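PDB 6ED2: glycosyl hydrolase family 2, TIM barrel domain protein from Faecalibacterium prausnitzii A2-165, which probably hydrolyses beta-glucuronides as a glycosyl hydrolase family 2 beta-glucuronidase of a human gut bacterium. Local coordinates for residues A[532-544]-A[552-565]. Sequence-based numbering, arbitrary orientation.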
loop_
_atom_site.group_PDB
_atom_site.type_symbol
_atom_site.label_atom_id
_atom_site.label_comp_id
_atom_site.label_asym_id
_atom_site.label_seq_id
_atom_site.Cartn_x
_atom_site.Cartn_y
_atom_site.Cartn_z
ATOM N N ILE A 532 -21.360 -27.108 -10.206
ATOM C CA ILE A 532 -20.582 -25.896 -10.385
ATOM C C ILE A 532 -20.056 -25.461 -9.031
ATOM O O ILE A 532 -20.572 -25.848 -7.974
ATOM C CB ILE A 532 -21.377 -24.742 -11.020
ATOM C CG1 ILE A 532 -22.369 -24.149 -10.023
ATOM C CG2 ILE A 532 -22.071 -25.189 -12.275
ATOM C CD1 ILE A 532 -23.021 -22.886 -10.565
ATOM N N PHE A 533 -19.013 -24.643 -9.076
ATOM C CA PHE A 533 -18.509 -23.994 -7.880
ATOM C C PHE A 533 -19.011 -22.560 -7.854
ATOM O O PHE A 533 -18.876 -21.821 -8.835
ATOM C CB PHE A 533 -16.986 -24.080 -7.821
ATOM C CG PHE A 533 -16.500 -25.476 -7.528
ATOM C CD1 PHE A 533 -16.271 -25.880 -6.225
ATOM C CD2 PHE A 533 -16.339 -26.401 -8.556
ATOM C CE1 PHE A 533 -15.866 -27.181 -5.954
ATOM C CE2 PHE A 533 -15.913 -27.698 -8.298
ATOM C CZ PHE A 533 -15.688 -28.090 -7.000
ATOM N N THR A 534 -19.645 -22.192 -6.756
ATOM C CA THR A 534 -20.164 -20.850 -6.604
ATOM C C THR A 534 -19.333 -20.000 -5.653
ATOM O O THR A 534 -19.545 -18.784 -5.599
ATOM C CB THR A 534 -21.624 -20.899 -6.121
ATOM O OG1 THR A 534 -21.761 -21.934 -5.140
ATOM C CG2 THR A 534 -22.554 -21.181 -7.294
ATOM N N GLU A 535 -18.416 -20.599 -4.894
ATOM C CA GLU A 535 -17.430 -19.829 -4.143
ATOM C C GLU A 535 -16.142 -20.623 -4.036
ATOM O O GLU A 535 -16.157 -21.856 -3.948
ATOM C CB GLU A 535 -17.893 -19.464 -2.725
ATOM C CG GLU A 535 -19.076 -18.539 -2.715
ATOM C CD GLU A 535 -19.384 -18.002 -1.364
ATOM O OE1 GLU A 535 -18.476 -18.026 -0.496
ATOM O OE2 GLU A 535 -20.534 -17.540 -1.183
ATOM N N TYR A 536 -15.038 -19.881 -4.013
ATOM C CA TYR A 536 -13.671 -20.313 -3.758
ATOM C C TYR A 536 -12.777 -19.090 -3.950
ATOM O O TYR A 536 -13.151 -18.130 -4.638
ATOM C CB TYR A 536 -13.247 -21.467 -4.670
ATOM C CG TYR A 536 -13.123 -21.156 -6.155
ATOM C CD1 TYR A 536 -11.867 -21.038 -6.750
ATOM C CD2 TYR A 536 -14.244 -21.012 -6.963
ATOM C CE1 TYR A 536 -11.730 -20.776 -8.099
ATOM C CE2 TYR A 536 -14.121 -20.767 -8.329
ATOM C CZ TYR A 536 -12.859 -20.650 -8.891
ATOM O OH TYR A 536 -12.708 -20.401 -10.246
ATOM N N GLY A 537 -11.621 -19.110 -3.286
ATOM C CA GLY A 537 -10.713 -17.982 -3.328
ATOM C C GLY A 537 -9.971 -17.742 -2.025
ATOM O O GLY A 537 -10.186 -18.447 -1.030
ATOM N N THR A 538 -9.077 -16.755 -2.014
ATOM C CA THR A 538 -8.319 -16.425 -0.819
ATOM C C THR A 538 -8.289 -14.915 -0.681
ATOM O O THR A 538 -8.297 -14.184 -1.677
ATOM C CB THR A 538 -6.861 -16.951 -0.844
ATOM O OG1 THR A 538 -6.070 -16.189 -1.772
ATOM C CG2 THR A 538 -6.797 -18.423 -1.197
ATOM N N ASP A 539 -8.252 -14.457 0.561
ATOM C CA ASP A 539 -8.031 -13.047 0.797
ATOM C C ASP A 539 -6.614 -12.716 0.354
ATOM O O ASP A 539 -5.666 -13.445 0.669
ATOM C CB ASP A 539 -8.232 -12.712 2.276
ATOM C CG ASP A 539 -9.683 -12.779 2.702
ATOM O OD1 ASP A 539 -10.356 -11.727 2.759
ATOM O OD2 ASP A 539 -10.157 -13.888 3.003
ATOM N N ASN A 540 -6.466 -11.638 -0.403
ATOM C CA ASN A 540 -5.130 -11.177 -0.754
ATOM C C ASN A 540 -5.210 -9.686 -1.036
ATOM O O ASN A 540 -6.131 -9.234 -1.727
ATOM C CB ASN A 540 -4.564 -11.968 -1.950
ATOM C CG ASN A 540 -5.358 -11.755 -3.238
ATOM O OD1 ASN A 540 -4.926 -11.014 -4.129
ATOM N ND2 ASN A 540 -6.509 -12.412 -3.347
ATOM N N LEU A 541 -4.283 -8.927 -0.454
ATOM C CA LEU A 541 -4.228 -7.484 -0.654
ATOM C C LEU A 541 -3.498 -7.139 -1.940
ATOM O O LEU A 541 -2.459 -7.728 -2.258
ATOM C CB LEU A 541 -3.512 -6.802 0.510
ATOM C CG LEU A 541 -4.097 -7.096 1.887
ATOM C CD1 LEU A 541 -3.170 -6.543 2.953
ATOM C CD2 LEU A 541 -5.483 -6.488 1.980
ATOM N N SER A 542 -4.043 -6.170 -2.669
ATOM C CA SER A 542 -3.341 -5.580 -3.801
ATOM C C SER A 542 -1.933 -5.170 -3.375
ATOM O O SER A 542 -1.756 -4.452 -2.382
ATOM C CB SER A 542 -4.143 -4.373 -4.312
ATOM O OG SER A 542 -3.978 -4.180 -5.708
ATOM N N GLY A 543 -0.928 -5.689 -4.076
ATOM C CA GLY A 543 0.450 -5.323 -3.827
ATOM C C GLY A 543 1.204 -6.187 -2.842
ATOM O O GLY A 543 2.423 -5.995 -2.678
ATOM N N ALA A 544 0.532 -7.121 -2.169
ATOM C CA ALA A 544 1.205 -8.027 -1.239
ATOM C C ALA A 544 1.874 -9.128 -2.053
ATOM O O ALA A 544 1.222 -10.051 -2.542
ATOM C CB ALA A 544 0.219 -8.594 -0.223
ATOM N N TRP A 552 -2.361 -14.653 2.015
ATOM C CA TRP A 552 -2.663 -13.222 1.877
ATOM C C TRP A 552 -1.861 -12.537 0.763
ATOM O O TRP A 552 -2.159 -11.387 0.421
ATOM C CB TRP A 552 -2.477 -12.450 3.195
ATOM C CG TRP A 552 -3.653 -12.581 4.134
ATOM C CD1 TRP A 552 -3.813 -13.512 5.133
ATOM C CD2 TRP A 552 -4.834 -11.761 4.160
ATOM N NE1 TRP A 552 -5.015 -13.314 5.779
ATOM C CE2 TRP A 552 -5.664 -12.251 5.199
ATOM C CE3 TRP A 552 -5.276 -10.669 3.403
ATOM C CZ2 TRP A 552 -6.910 -11.678 5.503
ATOM C CZ3 TRP A 552 -6.522 -10.089 3.717
ATOM C CH2 TRP A 552 -7.317 -10.602 4.750
ATOM N N SER A 553 -0.880 -13.223 0.166
ATOM C CA SER A 553 -0.079 -12.678 -0.931
ATOM C C SER A 553 -0.683 -12.999 -2.298
ATOM O O SER A 553 -1.439 -13.965 -2.471
ATOM C CB SER A 553 1.344 -13.234 -0.897
ATOM O OG SER A 553 1.317 -14.594 -1.314
ATOM N N ALA A 554 -0.294 -12.185 -3.291
ATOM C CA ALA A 554 -0.704 -12.439 -4.672
ATOM C C ALA A 554 -0.244 -13.813 -5.133
ATOM O O ALA A 554 -0.989 -14.529 -5.818
ATOM C CB ALA A 554 -0.145 -11.360 -5.602
ATOM N N GLU A 555 0.979 -14.197 -4.755
ATOM C CA GLU A 555 1.522 -15.493 -5.135
ATOM C C GLU A 555 0.660 -16.628 -4.605
ATOM O O GLU A 555 0.368 -17.588 -5.327
ATOM C CB GLU A 555 2.948 -15.637 -4.608
ATOM C CG GLU A 555 3.989 -14.936 -5.463
ATOM C CD GLU A 555 3.986 -13.425 -5.268
ATOM O OE1 GLU A 555 3.358 -12.932 -4.287
ATOM O OE2 GLU A 555 4.628 -12.738 -6.100
ATOM N N TYR A 556 0.283 -16.555 -3.325
ATOM C CA TYR A 556 -0.533 -17.608 -2.752
ATOM C C TYR A 556 -1.849 -17.724 -3.508
ATOM O O TYR A 556 -2.249 -18.823 -3.911
ATOM C CB TYR A 556 -0.772 -17.352 -1.258
ATOM C CG TYR A 556 -1.354 -18.573 -0.585
ATOM C CD1 TYR A 556 -0.531 -19.619 -0.172
ATOM C CD2 TYR A 556 -2.735 -18.720 -0.436
ATOM C CE1 TYR A 556 -1.058 -20.755 0.406
ATOM C CE2 TYR A 556 -3.271 -19.845 0.142
ATOM C CZ TYR A 556 -2.431 -20.865 0.563
ATOM O OH TYR A 556 -2.960 -22.001 1.130
ATOM N N GLN A 557 -2.524 -16.595 -3.733
ATOM C CA GLN A 557 -3.792 -16.623 -4.462
ATOM C C GLN A 557 -3.625 -17.301 -5.815
ATOM O O GLN A 557 -4.405 -18.196 -6.170
ATOM C CB GLN A 557 -4.349 -15.203 -4.615
ATOM C CG GLN A 557 -5.494 -15.070 -5.622
ATOM C CD GLN A 557 -6.841 -15.540 -5.076
ATOM O OE1 GLN A 557 -6.903 -16.425 -4.221
ATOM N NE2 GLN A 557 -7.926 -14.935 -5.561
ATOM N N ASN A 558 -2.585 -16.924 -6.569
ATOM C CA ASN A 558 -2.360 -17.565 -7.865
ATOM C C ASN A 558 -2.079 -19.060 -7.716
ATOM O O ASN A 558 -2.540 -19.868 -8.536
ATOM C CB ASN A 558 -1.216 -16.880 -8.615
ATOM C CG ASN A 558 -1.690 -15.676 -9.462
ATOM O OD1 ASN A 558 -2.812 -15.158 -9.298
ATOM N ND2 ASN A 558 -0.828 -15.229 -10.371
ATOM N N GLU A 559 -1.311 -19.448 -6.685
ATOM C CA GLU A 559 -1.005 -20.862 -6.469
ATOM C C GLU A 559 -2.260 -21.630 -6.096
ATOM O O GLU A 559 -2.495 -22.736 -6.598
ATOM C CB GLU A 559 0.059 -21.022 -5.373
ATOM C CG GLU A 559 1.468 -20.713 -5.841
ATOM C CD GLU A 559 2.390 -20.244 -4.721
ATOM O OE1 GLU A 559 2.108 -20.539 -3.535
ATOM O OE2 GLU A 559 3.381 -19.538 -5.035
ATOM N N TYR A 560 -3.080 -21.042 -5.227
ATOM C CA TYR A 560 -4.328 -21.671 -4.813
ATOM C C TYR A 560 -5.269 -21.831 -5.996
ATOM O O TYR A 560 -5.894 -22.887 -6.163
ATOM C CB TYR A 560 -4.962 -20.831 -3.702
ATOM C CG TYR A 560 -6.422 -21.082 -3.457
ATOM C CD1 TYR A 560 -6.835 -21.884 -2.387
ATOM C CD2 TYR A 560 -7.402 -20.502 -4.270
ATOM C CE1 TYR A 560 -8.171 -22.110 -2.140
ATOM C CE2 TYR A 560 -8.758 -20.743 -4.042
ATOM C CZ TYR A 560 -9.133 -21.549 -2.969
ATOM O OH TYR A 560 -10.464 -21.787 -2.708
ATOM N N LEU A 561 -5.369 -20.799 -6.842
ATOM C CA LEU A 561 -6.272 -20.871 -7.986
ATOM C C LEU A 561 -5.831 -21.948 -8.967
ATOM O O LEU A 561 -6.669 -22.674 -9.515
ATOM C CB LEU A 561 -6.361 -19.513 -8.689
ATOM C CG LEU A 561 -7.049 -18.395 -7.896
ATOM C CD1 LEU A 561 -6.936 -17.011 -8.595
ATOM C CD2 LEU A 561 -8.511 -18.759 -7.641
ATOM N N GLU A 562 -4.522 -22.062 -9.206
ATOM C CA GLU A 562 -4.038 -23.070 -10.139
ATOM C C GLU A 562 -4.313 -24.469 -9.612
ATOM O O GLU A 562 -4.720 -25.357 -10.370
ATOM C CB GLU A 562 -2.545 -22.875 -10.398
ATOM C CG GLU A 562 -2.237 -21.578 -11.157
ATOM C CD GLU A 562 -0.844 -21.545 -11.762
ATOM O OE1 GLU A 562 -0.091 -22.534 -11.590
ATOM O OE2 GLU A 562 -0.512 -20.530 -12.416
ATOM N N MET A 563 -4.092 -24.686 -8.314
ATOM C CA MET A 563 -4.429 -25.981 -7.734
ATOM C C MET A 563 -5.924 -26.240 -7.846
ATOM O O MET A 563 -6.351 -27.303 -8.324
ATOM C CB MET A 563 -3.975 -26.044 -6.279
ATOM C CG MET A 563 -4.280 -27.389 -5.622
ATOM S SD MET A 563 -5.958 -27.502 -4.935
ATOM C CE MET A 563 -5.849 -26.424 -3.524
ATOM N N THR A 564 -6.734 -25.252 -7.435
ATOM C CA THR A 564 -8.185 -25.398 -7.443
ATOM C C THR A 564 -8.699 -25.726 -8.840
ATOM O O THR A 564 -9.517 -26.640 -9.013
ATOM C CB THR A 564 -8.827 -24.120 -6.891
ATOM O OG1 THR A 564 -8.318 -23.865 -5.575
ATOM C CG2 THR A 564 -10.355 -24.252 -6.783
ATOM N N HIS A 565 -8.193 -25.034 -9.858
ATOM C CA HIS A 565 -8.695 -25.270 -11.208
ATOM C C HIS A 565 -8.263 -26.631 -11.733
ATOM O O HIS A 565 -8.988 -27.246 -12.522
ATOM C CB HIS A 565 -8.227 -24.154 -12.151
ATOM C CG HIS A 565 -8.846 -22.822 -11.853
ATOM N ND1 HIS A 565 -8.197 -21.629 -12.073
ATOM C CD2 HIS A 565 -10.057 -22.500 -11.337
ATOM C CE1 HIS A 565 -8.983 -20.630 -11.714
ATOM N NE2 HIS A 565 -10.118 -21.132 -11.260
HETATM O O HOH W 1 -3.699 -15.295 -0.360
HETATM O O HOH W 2 -7.606 -11.921 -6.125
#
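Tyr560 leaves the helix with CG anti to the backbone N (chi1 162°), as does Gln557, which sends their ends to Gly537 and Thr538. Tyr560 OH accepts from Gly537 N at 3.0 Å, while the methyl CG2 of Thr538 sits over one face of the same ring, 3.7 Å from its centroid; Thr564 OG1 lies over the opposite face, so the phenol is sandwiched. With an alanine in place of Tyr560, the Gly537 amide is likely to lose its acceptor and a gap to open beneath the Thr538 methyl. Gln557 bends at chi2, and its OE1 accepts from Thr538 OG1 at 2.6 Å, the donor standing above the carbonyl plane, plus a weak bond from Thr538 N. One water, accepting from Trp552 N, donates to Thr538 OG1 and Asp539 O. Farther along the helix, Tyr536 OH meets His565 NE2 at 2.9 Å in a hydrogen bond at the imidazole edge, with the ring planes at 83°. Toward the helix start, Asp539 CB lies 3.4 Å from the centroid of the Trp552 six-membered ring, and its carboxylate bonds Lys598 N and pairs with Lys599 NZ. Ala554 N donates almost straight (174°) to Ala544 O at 2.7 Å, and Ser553 OG, also bonded to Val550 O, caps the helix by accepting from Tyr556 N. Strand 531-535, this loop and helix 554-570 thus begin a beta-alpha-beta unit of the TIM barrel, completed by strand 574-580.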